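Local coordinates for protein orotidine 5'-phosphate decarboxylase (PDB 4DBD) that probably catalyses the decarboxylation of orotidine 5'-monophosphate to UMP, the last step of de novo UMP biosynthesis, as a homodimeric TIM barrel, at residues 13-16 with 17-20; 97-100 with 101-104; 127-130 with 131-134. All blocks are in the same frame, centred on the assembly; numbering follows the deposited sequence.

Contact 1 (13-16 with 17-20); sequences PLSY and QVLK
Ser15 is the N-cap of helix 16-22, the first helix of the TIM barrel, which follows strand 6-10: Ser15 OG accepts the backbone N-H of Val18 at 3.2 Å in a nearly straight bond (173°). A chi1 of 86° places OG between the backbone N and the carbonyl carbon of Ser15, within reach of Val18 N. The regular helical bonds start here too, Leu19 N donating to Ser15 O and Lys20 N to Tyr16 O. The tightly packed side faces the barrel, where buried Leu19 and Leu14 both rest on Leu8 of strand 6-10. Leu14 CB lies 4.0 Å from Leu19 CD2, and Leu14 CD1 meets Val18 CG1. Ser15 and Gln17 lie on the solvent side. Between these extremes, Tyr16 and Lys20 form a close, partly exposed pair running side by side in the same direction. Their side chains also touch Leu51, while Lys20 NZ goes on to a salt bridge with Glu23. With an alanine in place of Tyr16 the ring beside Lys20 is gone, and that chain would probably be freer to turn, though Leu51 and Glu23 remain. Lys20 CG, set by chi1 (-71°), lies 3.5 Å from Tyr16 CE2, and the bend at chi2 carries Lys20 CD along the ring to 3.8 Å from Tyr16 OH.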
ATOM      1  N   PRO A  13      -8.939 -16.908  -2.051  1.00 26.72           N
ATOM      2  CA  PRO A  13      -8.715 -18.115  -1.251  1.00 25.85           C
ATOM      3  C   PRO A  13      -8.605 -19.392  -2.085  1.00 27.86           C
ATOM      4  O   PRO A  13      -9.417 -19.614  -2.988  1.00 27.06           O
ATOM      5  CB  PRO A  13      -9.969 -18.177  -0.372  1.00 24.63           C
ATOM      6  CG  PRO A  13     -10.401 -16.749  -0.241  1.00 24.92           C
ATOM      7  CD  PRO A  13     -10.103 -16.137  -1.580  1.00 30.01           C
ATOM      8  N   LEU A  14      -7.588 -20.197  -1.793  1.00 27.02           N
ATOM      9  CA  LEU A  14      -7.519 -21.576  -2.269  1.00 27.67           C
ATOM     10  C   LEU A  14      -7.484 -22.499  -1.048  1.00 22.92           C
ATOM     11  O   LEU A  14      -6.987 -22.116   0.009  1.00 24.75           O
ATOM     12  CB  LEU A  14      -6.282 -21.804  -3.139  1.00 23.05           C
ATOM     13  CG  LEU A  14      -6.337 -21.274  -4.572  1.00 22.26           C
ATOM     14  CD1 LEU A  14      -5.160 -21.793  -5.383  1.00 24.21           C
ATOM     15  CD2 LEU A  14      -7.641 -21.679  -5.237  1.00 21.03           C
ATOM     16  N   SER A  15      -8.003 -23.715  -1.187  1.00 27.00           N
ATOM     17  CA  SER A  15      -8.088 -24.616  -0.039  1.00 30.42           C
ATOM     18  C   SER A  15      -6.706 -25.106   0.377  1.00 28.68           C
ATOM     19  O   SER A  15      -5.771 -25.112  -0.420  1.00 28.93           O
ATOM     20  CB  SER A  15      -8.965 -25.822  -0.357  1.00 27.22           C
ATOM     21  OG  SER A  15      -8.189 -26.832  -0.976  1.00 38.91           O
ATOM     22  N   TYR A  16      -6.592 -25.548   1.626  1.00 30.73           N
ATOM     23  CA  TYR A  16      -5.324 -26.038   2.131  1.00 31.54           C
ATOM     24  C   TYR A  16      -4.837 -27.243   1.342  1.00 20.23           C
ATOM     25  O   TYR A  16      -3.647 -27.379   1.085  1.00 30.47           O
ATOM     26  CB  TYR A  16      -5.434 -26.388   3.616  1.00 28.65           C
ATOM     27  CG  TYR A  16      -4.101 -26.692   4.265  1.00 35.19           C
ATOM     28  CD1 TYR A  16      -3.302 -25.671   4.754  1.00 32.13           C
ATOM     29  CD2 TYR A  16      -3.646 -28.002   4.388  1.00 40.55           C
ATOM     30  CE1 TYR A  16      -2.078 -25.940   5.350  1.00 36.38           C
ATOM     31  CE2 TYR A  16      -2.430 -28.285   4.983  1.00 40.27           C
ATOM     32  CZ  TYR A  16      -1.647 -27.250   5.461  1.00 46.38           C
ATOM     33  OH  TYR A  16      -0.430 -27.526   6.050  1.00 40.07           O
ATOM     34  N   GLN A  17      -5.757 -28.137   0.982  1.00 31.28           N
ATOM     35  CA  GLN A  17      -5.371 -29.345   0.257  1.00 35.56           C
ATOM     36  C   GLN A  17      -4.756 -29.016  -1.104  1.00 30.00           C
ATOM     37  O   GLN A  17      -3.739 -29.597  -1.489  1.00 26.69           O
ATOM     38  CB  GLN A  17      -6.556 -30.305   0.113  1.00 34.64           C
ATOM     39  CG  GLN A  17      -7.182 -30.691   1.444  1.00 33.56           C
ATOM     40  CD  GLN A  17      -6.162 -31.231   2.434  1.00 38.98           C
ATOM     41  OE1 GLN A  17      -5.248 -31.970   2.060  1.00 43.78           O
ATOM     42  NE2 GLN A  17      -6.312 -30.861   3.706  1.00 40.51           N
ATOM     43  N   VAL A  18      -5.367 -28.073  -1.821  1.00 33.71           N
ATOM     44  CA  VAL A  18      -4.820 -27.599  -3.098  1.00 33.64           C
ATOM     45  C   VAL A  18      -3.396 -27.064  -2.946  1.00 24.73           C
ATOM     46  O   VAL A  18      -2.494 -27.421  -3.711  1.00 30.75           O
ATOM     47  CB  VAL A  18      -5.714 -26.489  -3.709  1.00 38.40           C
ATOM     48  CG1 VAL A  18      -5.018 -25.810  -4.889  1.00 37.20           C
ATOM     49  CG2 VAL A  18      -7.064 -27.054  -4.121  1.00 37.47           C
ATOM     50  N   LEU A  19      -3.195 -26.207  -1.950  1.00 28.26           N
ATOM     51  CA  LEU A  19      -1.884 -25.607  -1.739  1.00 32.59           C
ATOM     52  C   LEU A  19      -0.818 -26.664  -1.441  1.00 26.62           C
ATOM     53  O   LEU A  19       0.337 -26.506  -1.812  1.00 26.28           O
ATOM     54  CB  LEU A  19      -1.947 -24.546  -0.633  1.00 32.02           C
ATOM     55  CG  LEU A  19      -2.929 -23.406  -0.929  1.00 23.03           C
ATOM     56  CD1 LEU A  19      -3.101 -22.470   0.268  1.00 22.48           C
ATOM     57  CD2 LEU A  19      -2.479 -22.626  -2.159  1.00 24.35           C
ATOM     58  N   LYS A  20      -1.211 -27.753  -0.785  1.00 36.62           N
ATOM     59  CA  LYS A  20      -0.249 -28.803  -0.443  1.00 30.77           C
ATOM     60  C   LYS A  20       0.299 -29.543  -1.664  1.00 30.97           C
ATOM     61  O   LYS A  20       1.451 -29.981  -1.658  1.00 35.98           O
ATOM     62  CB  LYS A  20      -0.832 -29.781   0.583  1.00 43.05           C
ATOM     63  CG  LYS A  20      -0.977 -29.192   1.976  1.00 31.19           C
ATOM     64  CD  LYS A  20       0.372 -28.760   2.543  1.00 36.18           C
ATOM     65  CE  LYS A  20       1.290 -29.950   2.791  1.00 38.54           C
ATOM     66  NZ  LYS A  20       2.598 -29.549   3.396  1.00 43.56           N
TER

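Contact 2 (97-100 with 101-104); sequences LKRY and LDAN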
ATOM      1  N   LEU A  97      12.554   0.467   7.371  1.00 16.74           N
ATOM      2  CA  LEU A  97      11.973  -0.853   7.115  1.00 15.91           C
ATOM      3  C   LEU A  97      13.066  -1.901   6.877  1.00 15.18           C
ATOM      4  O   LEU A  97      12.973  -3.027   7.377  1.00 19.60           O
ATOM      5  CB  LEU A  97      11.007  -0.802   5.928  1.00 12.56           C
ATOM      6  CG  LEU A  97      10.390  -2.138   5.511  1.00 12.95           C
ATOM      7  CD1 LEU A  97       9.531  -2.727   6.623  1.00 13.89           C
ATOM      8  CD2 LEU A  97       9.580  -1.992   4.215  1.00 16.23           C
ATOM      9  N   LYS A  98      14.096  -1.529   6.117  1.00 13.94           N
ATOM     10  CA  LYS A  98      15.212  -2.439   5.843  1.00 18.90           C
ATOM     11  C   LYS A  98      15.925  -2.859   7.136  1.00 21.60           C
ATOM     12  O   LYS A  98      16.170  -4.053   7.351  1.00 16.92           O
ATOM     13  CB  LYS A  98      16.188  -1.838   4.810  1.00 19.93           C
ATOM     14  CG  LYS A  98      17.335  -2.758   4.380  1.00 17.59           C
ATOM     15  CD  LYS A  98      16.833  -4.039   3.745  1.00 22.01           C
ATOM     16  CE  LYS A  98      17.907  -4.716   2.895  1.00 24.16           C
ATOM     17  NZ  LYS A  98      19.234  -4.821   3.573  1.00 29.63           N
ATOM     18  N   ARG A  99      16.239  -1.890   7.997  1.00 19.52           N
ATOM     19  CA  ARG A  99      16.875  -2.196   9.272  1.00 22.02           C
ATOM     20  C   ARG A  99      16.015  -3.194  10.045  1.00 19.18           C
ATOM     21  O   ARG A  99      16.524  -4.149  10.636  1.00 23.28           O
ATOM     22  CB  ARG A  99      17.074  -0.925  10.123  1.00 24.54           C
ATOM     23  CG  ARG A  99      17.708   0.267   9.402  1.00 29.35           C
ATOM     24  CD  ARG A  99      19.237   0.212   9.348  1.00 33.22           C
ATOM     25  NE  ARG A  99      19.724  -0.809   8.424  1.00 32.14           N
ATOM     26  CZ  ARG A  99      19.674  -0.705   7.098  1.00 31.18           C
ATOM     27  NH1 ARG A  99      19.138   0.371   6.528  1.00 23.14           N
ATOM     28  NH2 ARG A  99      20.150  -1.688   6.344  1.00 31.27           N
ATOM     29  N   TYR A 100      14.708  -2.963  10.048  1.00 16.87           N
ATOM     30  CA  TYR A 100      13.794  -3.831  10.773  1.00 16.56           C
ATOM     31  C   TYR A 100      13.767  -5.250  10.216  1.00 19.11           C
ATOM     32  O   TYR A 100      13.834  -6.231  10.966  1.00 19.23           O
ATOM     33  CB  TYR A 100      12.376  -3.273  10.774  1.00 15.41           C
ATOM     34  CG  TYR A 100      11.442  -4.206  11.491  1.00 16.90           C
ATOM     35  CD1 TYR A 100      11.324  -4.167  12.873  1.00 21.40           C
ATOM     36  CD2 TYR A 100      10.715  -5.164  10.795  1.00 20.87           C
ATOM     37  CE1 TYR A 100      10.492  -5.042  13.546  1.00 26.22           C
ATOM     38  CE2 TYR A 100       9.866  -6.052  11.463  1.00 23.67           C
ATOM     39  CZ  TYR A 100       9.766  -5.981  12.841  1.00 25.30           C
ATOM     40  OH  TYR A 100       8.939  -6.847  13.521  1.00 29.34           O
ATOM     41  N   LEU A 101      13.652  -5.362   8.898  1.00 17.31           N
ATOM     42  CA  LEU A 101      13.541  -6.675   8.276  1.00 16.80           C
ATOM     43  C   LEU A 101      14.843  -7.446   8.467  1.00 21.47           C
ATOM     44  O   LEU A 101      14.813  -8.651   8.741  1.00 20.38           O
ATOM     45  CB  LEU A 101      13.178  -6.545   6.786  1.00 16.70           C
ATOM     46  CG  LEU A 101      11.787  -5.967   6.498  1.00 14.63           C
ATOM     47  CD1 LEU A 101      11.559  -5.718   4.984  1.00 14.80           C
ATOM     48  CD2 LEU A 101      10.663  -6.810   7.060  1.00 17.37           C
ATOM     49  N   ASP A 102      15.976  -6.747   8.346  1.00 17.14           N
ATOM     50  CA  ASP A 102      17.285  -7.361   8.559  1.00 16.57           C
ATOM     51  C   ASP A 102      17.383  -7.978   9.958  1.00 17.39           C
ATOM     52  O   ASP A 102      17.831  -9.114  10.109  1.00 19.33           O
ATOM     53  CB  ASP A 102      18.413  -6.336   8.382  1.00 21.46           C
ATOM     54  CG  ASP A 102      18.743  -6.070   6.926  1.00 24.24           C
ATOM     55  OD1 ASP A 102      18.275  -6.836   6.059  1.00 29.61           O
ATOM     56  OD2 ASP A 102      19.477  -5.094   6.652  1.00 28.06           O
ATOM     57  N   ALA A 103      16.966  -7.216  10.970  1.00 20.44           N
ATOM     58  CA  ALA A 103      17.024  -7.665  12.368  1.00 17.67           C
ATOM     59  C   ALA A 103      16.104  -8.841  12.636  1.00 18.68           C
ATOM     60  O   ALA A 103      16.342  -9.624  13.556  1.00 23.43           O
ATOM     61  CB  ALA A 103      16.678  -6.529  13.311  1.00 17.82           C
ATOM     62  N   ASN A 104      15.043  -8.951  11.845  1.00 22.20           N
ATOM     63  CA  ASN A 104      14.057 -10.006  12.011  1.00 21.51           C
ATOM     64  C   ASN A 104      14.152 -11.123  10.951  1.00 21.26           C
ATOM     65  O   ASN A 104      13.226 -11.933  10.806  1.00 26.41           O
ATOM     66  CB  ASN A 104      12.639  -9.406  12.068  1.00 22.17           C
ATOM     67  CG  ASN A 104      12.388  -8.604  13.351  1.00 23.58           C
ATOM     68  OD1 ASN A 104      11.845  -9.129  14.332  1.00 29.65           O
ATOM     69  ND2 ASN A 104      12.770  -7.325  13.341  1.00 21.69           N
TER
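Asn104 reaches back over Tyr100 at the end of helix 90-103. Asn104 CB lies 3.6 Å from Tyr100 O. CG stands anti to its own carbonyl carbon (chi1 -69°), and from there the amide turns toward the preceding turn, with Asn104 CG 3.7 Å from Tyr100 CZ. At the tip the two amide atoms part company. Asn104 ND2 donates to Tyr100 O at 2.8 Å along an almost straight N-H (174°), the acceptor lying in the amide plane; Asn104 OD1 is near the phenol end, 3.8 Å from Tyr100 OH. The same ND2 sits over one face of the Tyr100 ring, displaced toward its rim, with ring and amide planes 28° apart. Tyr100 O also receives a weak bond from Asn104 N, so one carbonyl takes both the backbone and the side-chain N-H of the residue where the helix ends.

This helix joins strands 81-85 and 107-113 in a beta-alpha-beta unit of the TIM barrel. Its inner side is apolar: Leu97 CG meets Leu101 CD1 at 3.8 Å, and both leucines pack on Leu108. On the outer side Asp102 is shared by two cations of the preceding turn in one salt-bridge network. Lys98 NZ forms a salt bridge through the syn lone pair of Asp102 OD2 at 3.1 Å and makes a weaker bond to OD1, while the salt bridge from Arg99 NH2 to Asp102 OD2 is longer, at 3.5 Å, its guanidinium plane steeply inclined to the carboxylate.

Contact 3 (127-130 with 131-134); sequences IKNV and IREI
Arg132 folds back over Lys128 and Asn129 on helix 124-134, the alpha-helical crossover between strands 107-113 and 138-141 of the TIM barrel. The backbone bonds form a regular i to i+4 series: Ile131, Arg132, Glu133 and Ile134 donate their N-H groups to the carbonyls of Ile127, Lys128, Asn129 and Val130, the shortest being Arg132 N to Lys128 O at 2.8 Å.

Apolar contacts lie on the buried side. Ile127 CG2 meets Ile131 CD1 at 3.8 Å, while Val130 CG1 is only loosely matched with Ile134 CG1, 4.4 Å away. Beyond the helix, Ile131 rests on Leu110 and Ala112 of strand 107-113, and Val130 and Ile134 share Leu94 of helix 90-103.

Charged groups occupy the outer side, where Lys128 and Glu133 have partners on other helices. Lys128 runs out extended beyond CG, taking NZ away to a salt bridge with Asp155 and a cation-pi contact with Tyr152. This leaves the like-charged ends apart, Lys128 NZ being 5.5 Å from Arg132 NH2. Glu133 OE1 likewise forms a salt bridge with Lys91.

The polar side-chain contact is centred on the Arg132 guanidinium, which an extended chain from CG to NE (chi2 165°) carries back past Lys128 O. Lys128 CB lies over one face of this flat group, toward its rim. At the edge, Asn129 OD1 accepts from Arg132 NH1 at 3.0 Å; the oxygen is in the guanidinium plane, but the hydrogen bond is bent, its N-H...O angle 137°.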
ATOM      1  N   ILE A 127      14.281   5.436  -9.107  1.00 19.69           N
ATOM      2  CA  ILE A 127      13.952   4.140  -8.533  1.00 18.70           C
ATOM      3  C   ILE A 127      15.189   3.234  -8.484  1.00 16.68           C
ATOM      4  O   ILE A 127      15.443   2.579  -7.483  1.00 18.70           O
ATOM      5  CB  ILE A 127      12.743   3.487  -9.270  1.00 19.29           C
ATOM      6  CG1 ILE A 127      11.435   4.064  -8.689  1.00 23.35           C
ATOM      7  CG2 ILE A 127      12.761   1.983  -9.094  1.00 18.30           C
ATOM      8  CD1 ILE A 127      10.219   3.917  -9.589  1.00 24.46           C
ATOM      9  N   LYS A 128      15.974   3.213  -9.556  1.00 18.83           N
ATOM     10  CA  LYS A 128      17.217   2.439  -9.546  1.00 20.34           C
ATOM     11  C   LYS A 128      18.160   2.884  -8.436  1.00 18.99           C
ATOM     12  O   LYS A 128      18.772   2.051  -7.763  1.00 21.92           O
ATOM     13  CB  LYS A 128      17.904   2.492 -10.917  1.00 24.36           C
ATOM     14  CG  LYS A 128      17.170   1.673 -11.958  1.00 23.66           C
ATOM     15  CD  LYS A 128      17.887   1.658 -13.310  1.00 28.59           C
ATOM     16  CE  LYS A 128      17.090   0.850 -14.329  1.00 37.37           C
ATOM     17  NZ  LYS A 128      17.873   0.598 -15.577  1.00 38.43           N
ATOM     18  N   ASN A 129      18.272   4.192  -8.235  1.00 17.00           N
ATOM     19  CA  ASN A 129      19.072   4.709  -7.128  1.00 22.31           C
ATOM     20  C   ASN A 129      18.563   4.268  -5.762  1.00 19.00           C
ATOM     21  O   ASN A 129      19.339   3.897  -4.887  1.00 17.99           O
ATOM     22  CB  ASN A 129      19.153   6.230  -7.187  1.00 23.63           C
ATOM     23  CG  ASN A 129      20.045   6.702  -8.294  1.00 24.45           C
ATOM     24  OD1 ASN A 129      20.838   5.921  -8.825  1.00 22.22           O
ATOM     25  ND2 ASN A 129      19.924   7.974  -8.662  1.00 24.26           N
ATOM     26  N   VAL A 130      17.255   4.335  -5.567  1.00 17.68           N
ATOM     27  CA  VAL A 130      16.672   3.820  -4.334  1.00 17.39           C
ATOM     28  C   VAL A 130      17.061   2.359  -4.150  1.00 16.10           C
ATOM     29  O   VAL A 130      17.466   1.938  -3.058  1.00 16.66           O
ATOM     30  CB  VAL A 130      15.147   3.986  -4.325  1.00 17.73           C
ATOM     31  CG1 VAL A 130      14.553   3.264  -3.148  1.00 14.88           C
ATOM     32  CG2 VAL A 130      14.784   5.465  -4.291  1.00 17.58           C
ATOM     33  N   ILE A 131      16.935   1.569  -5.214  1.00 16.63           N
ATOM     34  CA  ILE A 131      17.257   0.148  -5.113  1.00 20.04           C
ATOM     35  C   ILE A 131      18.733  -0.056  -4.782  1.00 20.90           C
ATOM     36  O   ILE A 131      19.087  -0.908  -3.970  1.00 20.59           O
ATOM     37  CB  ILE A 131      16.861  -0.617  -6.399  1.00 17.27           C
ATOM     38  CG1 ILE A 131      15.334  -0.630  -6.531  1.00 15.94           C
ATOM     39  CG2 ILE A 131      17.412  -2.027  -6.380  1.00 17.88           C
ATOM     40  CD1 ILE A 131      14.825  -1.045  -7.915  1.00 17.94           C
ATOM     41  N   ARG A 132      19.595   0.737  -5.406  1.00 19.36           N
ATOM     42  CA  ARG A 132      21.026   0.669  -5.102  1.00 26.02           C
ATOM     43  C   ARG A 132      21.376   0.994  -3.644  1.00 22.90           C
ATOM     44  O   ARG A 132      22.212   0.322  -3.045  1.00 25.31           O
ATOM     45  CB  ARG A 132      21.811   1.568  -6.053  1.00 22.71           C
ATOM     46  CG  ARG A 132      21.795   1.077  -7.476  1.00 18.87           C
ATOM     47  CD  ARG A 132      22.265   2.167  -8.420  1.00 18.97           C
ATOM     48  NE  ARG A 132      22.276   1.705  -9.800  1.00 29.45           N
ATOM     49  CZ  ARG A 132      21.837   2.422 -10.829  1.00 30.02           C
ATOM     50  NH1 ARG A 132      21.363   3.647 -10.637  1.00 27.36           N
ATOM     51  NH2 ARG A 132      21.881   1.913 -12.050  1.00 24.76           N
ATOM     52  N   GLU A 133      20.740   2.013  -3.073  1.00 22.61           N
ATOM     53  CA  GLU A 133      20.989   2.363  -1.672  1.00 21.71           C
ATOM     54  C   GLU A 133      20.515   1.279  -0.706  1.00 25.96           C
ATOM     55  O   GLU A 133      21.204   0.944   0.253  1.00 24.80           O
ATOM     56  CB  GLU A 133      20.316   3.686  -1.306  1.00 25.01           C
ATOM     57  CG  GLU A 133      21.008   4.917  -1.842  1.00 32.46           C
ATOM     58  CD  GLU A 133      20.326   6.195  -1.395  1.00 41.35           C
ATOM     59  OE1 GLU A 133      19.501   6.128  -0.457  1.00 37.29           O
ATOM     60  OE2 GLU A 133      20.604   7.263  -1.985  1.00 43.85           O
ATOM     61  N   ILE A 134      19.330   0.736  -0.965  1.00 20.41           N
ATOM     62  CA  ILE A 134      18.685  -0.202  -0.051  1.00 18.54           C
ATOM     63  C   ILE A 134      19.238  -1.613  -0.179  1.00 21.59           C
ATOM     64  O   ILE A 134      19.376  -2.322   0.814  1.00 19.88           O
ATOM     65  CB  ILE A 134      17.149  -0.214  -0.262  1.00 18.84           C
ATOM     66  CG1 ILE A 134      16.553   1.128   0.177  1.00 17.23           C
ATOM     67  CG2 ILE A 134      16.492  -1.367   0.497  1.00 17.86           C
ATOM     68  CD1 ILE A 134      16.522   1.325   1.694  1.00 17.09           C
TER

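Contacts 2 and 3 are helical turns on the outer layer of the TIM barrel, on two helices that flank strand 107-113; contact 1 is the loop-to-helix entry at the N-terminus of helix 16-22. Contacts 2 and 3, with centres about 17 Å apart, touch where Lys98 CE meets Ile134 O at 3.5 Å. The centre of contact 1 is about 36 Å from that of contact 3, across the chain's centre. Between side chains, Leu97 is about 4 Å from Leu62, a predicted substrate-binding residue, and about 9 Å from Asp64 of the predicted active site. Leu14 is about 9 Å from Asp11 and Gly187, also predicted to bind substrate. The side chains of Ile127 and Lys61, the predicted proton donor, are about 12 Å apart.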